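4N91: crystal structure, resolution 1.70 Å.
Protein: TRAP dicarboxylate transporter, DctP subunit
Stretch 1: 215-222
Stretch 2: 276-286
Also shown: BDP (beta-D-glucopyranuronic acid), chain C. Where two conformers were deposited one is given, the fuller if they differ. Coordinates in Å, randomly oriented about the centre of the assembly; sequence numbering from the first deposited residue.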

# COMPACT_ATOMS: atom_id res chain seq x y z
N ASN A 215 6.99 2.74 -7.20
CA ASN A 215 5.60 2.44 -7.01
C ASN A 215 5.13 1.47 -8.07
O ASN A 215 5.89 1.06 -8.93
N ASN A 216 3.85 1.15 -8.01
CA ASN A 216 3.20 0.44 -9.09
C ASN A 216 2.96 1.35 -10.29
O ASN A 216 3.22 2.56 -10.26
N GLU A 217 2.43 0.78 -11.37
CA GLU A 217 2.27 1.50 -12.62
C GLU A 217 1.19 2.58 -12.60
O GLU A 217 1.24 3.50 -13.41
N MSE A 218 0.24 2.48 -11.68
CA MSE A 218 -0.85 3.43 -11.61
C MSE A 218 -0.37 4.83 -11.22
O MSE A 218 -0.99 5.83 -11.56
N SER A 219 0.76 4.90 -10.52
CA SER A 219 1.36 6.19 -10.20
C SER A 219 1.72 6.95 -11.45
O SER A 219 1.70 8.18 -11.44
N LEU A 220 2.12 6.25 -12.50
CA LEU A 220 2.59 6.90 -13.71
C LEU A 220 1.46 7.64 -14.41
O LEU A 220 1.67 8.67 -15.02
N THR A 221 0.27 7.05 -14.35
CA THR A 221 -0.84 7.49 -15.19
C THR A 221 -1.87 8.23 -14.35
O THR A 221 -2.08 9.43 -14.56
N ASP A 222 -2.43 7.56 -13.35
CA ASP A 222 -3.46 8.15 -12.53
C ASP A 222 -2.94 9.38 -11.78
O ASP A 222 -3.67 10.37 -11.58
N GLU A 276 -11.05 -4.72 -9.81
CA GLU A 276 -10.81 -3.48 -10.55
C GLU A 276 -9.33 -3.21 -10.70
O GLU A 276 -8.91 -2.62 -11.69
N TRP A 277 -8.54 -3.66 -9.73
CA TRP A 277 -7.10 -3.49 -9.78
C TRP A 277 -6.51 -4.14 -11.02
O TRP A 277 -5.71 -3.55 -11.73
N LYS A 278 -6.94 -5.37 -11.30
CA LYS A 278 -6.45 -6.11 -12.46
C LYS A 278 -6.71 -5.36 -13.76
O LYS A 278 -5.80 -5.18 -14.58
N VAL A 279 -7.93 -4.86 -13.91
CA VAL A 279 -8.32 -4.06 -15.06
C VAL A 279 -7.47 -2.79 -15.16
O VAL A 279 -6.91 -2.48 -16.22
N ALA A 280 -7.39 -2.07 -14.06
CA ALA A 280 -6.74 -0.75 -14.04
C ALA A 280 -5.25 -0.84 -14.32
O ALA A 280 -4.71 -0.01 -15.03
N VAL A 281 -4.59 -1.84 -13.76
CA VAL A 281 -3.15 -1.91 -13.92
C VAL A 281 -2.79 -2.24 -15.37
O VAL A 281 -1.82 -1.72 -15.92
N ASP A 282 -3.61 -3.07 -16.01
CA ASP A 282 -3.46 -3.35 -17.45
C ASP A 282 -3.61 -2.07 -18.26
O ASP A 282 -2.78 -1.78 -19.13
N LYS A 283 -4.66 -1.30 -17.99
CA LYS A 283 -4.86 -0.05 -18.69
C LYS A 283 -3.74 0.95 -18.40
O LYS A 283 -3.37 1.75 -19.27
N ALA A 284 -3.21 0.92 -17.18
CA ALA A 284 -2.15 1.84 -16.80
C ALA A 284 -0.89 1.54 -17.60
O ALA A 284 -0.20 2.45 -18.10
N LYS A 285 -0.57 0.27 -17.76
CA LYS A 285 0.63 -0.09 -18.51
C LYS A 285 0.52 0.43 -19.94
O LYS A 285 1.49 0.94 -20.49
N GLU A 286 -0.66 0.31 -20.54
CA GLU A 286 -0.86 0.72 -21.93
C GLU A 286 -0.78 2.24 -22.06
O GLU A 286 -0.12 2.78 -22.96

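What does the start of stretch 1 contribute? Asn215 lies out of reach of the helix 276-286 and serves the sugar instead: its ND2 donates to BDP O5 at 3.1 Å, while its OD1 lies 2.7 Å from BDP O1. The same OD1 accepts from Asn216 N at 2.8 Å.

How does Asn216 link the sugar to the helix? Its CB points toward stretch 2, and the p rotamer brings OD1 back to Met218 N, 3.0 Å away, a weak capping bond ahead of the turn that follows. ND2 sits 3.1 Å from BDP O1 and 3.3 Å from CH2 of Trp277. That indole, with chi1 t, leaves its backbone sideways, but its far end comes nearer and reaches Asn216.

Where does Glu217 put its charge? It points toward the helix with chi1 m, and its carboxylate lies along the Val281 and Lys285 side chains: OE1 is 3.4 Å from Val281 CG2, and OE2 is 3.5 Å from Lys285 CE. At 4.4 Å, OE2 and Lys285 NZ are too far apart for a salt bridge; OE2 is hydrogen-bonded elsewhere in the structure.

What fills the middle of the contact? Selenomethionine Met218, all three chi angles m, starts sideways and lies across the helix surface. Its CG meets Trp277 CH2 at 4.0 Å, its CE meets Ala280 CB at 4.0 Å, and its SE lies 3.8 Å from Ala284 CB. The two alanines point toward stretch 1 one turn apart; the SE also lies 4.0 Å from Ala280 O.

How does the contact end? Ser219 stays out of reach, but Thr221 points toward the helix in the p rotamer, with OG1 3.5 Å from Ala284 CB and CG2 3.5 Å from Ala284 O. No hydrogen bond or salt bridge crosses between the stretches, so they meet mainly by packing.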

# COMPACT_ATOMS: atom_id res chain seq x y z
CB ASN A 215 4.76 3.72 -7.11
CG ASN A 215 3.64 3.73 -6.11
OD1 ASN A 215 2.87 2.77 -6.01
ND2 ASN A 215 3.56 4.80 -5.31
CB ASN A 216 1.91 -0.21 -8.60
CG ASN A 216 0.89 0.80 -8.10
OD1 ASN A 216 0.58 1.81 -8.78
ND2 ASN A 216 0.39 0.57 -6.89
CB GLU A 217 1.99 0.52 -13.75
CG GLU A 217 3.07 -0.54 -13.90
CD GLU A 217 2.80 -1.84 -13.15
OE1 GLU A 217 2.21 -1.83 -12.04
OE2 GLU A 217 3.20 -2.91 -13.69
CB MSE A 218 -1.95 2.93 -10.66
CG MSE A 218 -2.89 1.94 -11.29
SE MSE A 218 -4.08 2.92 -12.41
CE MSE A 218 -5.59 3.38 -11.27
CB SER A 219 2.65 6.02 -9.38
OG SER A 219 2.33 5.73 -8.01
CB LEU A 220 3.16 5.88 -14.69
CG LEU A 220 4.39 5.10 -14.23
CD1 LEU A 220 4.73 3.99 -15.21
CD2 LEU A 220 5.56 6.05 -14.07
CB THR A 221 -1.45 6.28 -15.94
OG1 THR A 221 -1.83 5.26 -14.99
CG2 THR A 221 -0.46 5.72 -16.95
CB ASP A 222 -4.00 7.11 -11.54
CG ASP A 222 -5.45 7.35 -11.20
OD1 ASP A 222 -6.23 7.71 -12.12
OD2 ASP A 222 -5.81 7.19 -10.02
CB GLU A 276 -11.52 -2.31 -9.86
CG GLU A 276 -13.03 -2.42 -9.88
CD GLU A 276 -13.66 -2.30 -11.26
OE1 GLU A 276 -12.97 -1.99 -12.25
OE2 GLU A 276 -14.88 -2.51 -11.35
CB TRP A 277 -6.43 -4.06 -8.52
CG TRP A 277 -4.97 -3.90 -8.64
CD1 TRP A 277 -4.05 -4.86 -8.98
CD2 TRP A 277 -4.23 -2.68 -8.48
NE1 TRP A 277 -2.80 -4.31 -9.04
CE2 TRP A 277 -2.89 -2.97 -8.75
CE3 TRP A 277 -4.59 -1.37 -8.14
CZ2 TRP A 277 -1.89 -2.00 -8.70
CZ3 TRP A 277 -3.60 -0.41 -8.09
CH2 TRP A 277 -2.27 -0.73 -8.36
CB LYS A 278 -7.09 -7.51 -12.51
CG LYS A 278 -6.82 -8.35 -11.27
CD LYS A 278 -7.53 -9.69 -11.35
CE LYS A 278 -7.66 -10.35 -9.98
NZ LYS A 278 -6.35 -10.84 -9.47
CB VAL A 279 -9.82 -3.68 -14.95
CG1 VAL A 279 -10.24 -2.78 -16.09
CG2 VAL A 279 -10.68 -4.95 -14.96
CB ALA A 280 -6.98 -0.08 -12.71
CB VAL A 281 -2.50 -2.83 -12.85
CG1 VAL A 281 -2.82 -4.27 -13.10
CG2 VAL A 281 -0.98 -2.62 -12.80
CB ASP A 282 -4.49 -4.37 -17.92
CG ASP A 282 -4.13 -5.78 -17.54
OD1 ASP A 282 -2.97 -6.01 -17.12
OD2 ASP A 282 -5.00 -6.66 -17.66
CB LYS A 283 -6.22 0.57 -18.34
CG LYS A 283 -7.40 -0.31 -18.76
CD LYS A 283 -8.70 0.48 -18.81
CE LYS A 283 -9.92 -0.43 -18.95
NZ LYS A 283 -11.06 0.08 -18.12
CB ALA A 284 -1.88 1.77 -15.33
CB LYS A 285 0.86 -1.59 -18.53
CG LYS A 285 1.21 -2.20 -17.18
CD LYS A 285 1.37 -3.70 -17.34
CE LYS A 285 1.17 -4.42 -16.04
NZ LYS A 285 1.23 -5.89 -16.28
CB GLU A 286 -2.20 0.19 -22.44
CG GLU A 286 -2.72 0.88 -23.70
CD GLU A 286 -1.83 0.67 -24.91
OE1 GLU A 286 -0.96 -0.23 -24.86
OE2 GLU A 286 -2.00 1.40 -25.92
C1 BDP C . 0.23 3.49 -3.70
C2 BDP C . -0.55 3.02 -2.56
C3 BDP C . -0.94 4.17 -1.68
C4 BDP C . 0.21 4.87 -1.20
C5 BDP C . 1.03 5.30 -2.35
C6 BDP C . 2.37 5.93 -1.89
O2 BDP C . -1.82 2.61 -3.21
O3 BDP C . -1.76 3.68 -0.56
O4 BDP C . -0.07 5.90 -0.40
O5 BDP C . 1.39 4.15 -3.19
O6A BDP C . 2.27 6.90 -1.10
O1 BDP C . 0.80 2.32 -4.33
O6B BDP C . 3.43 5.61 -2.48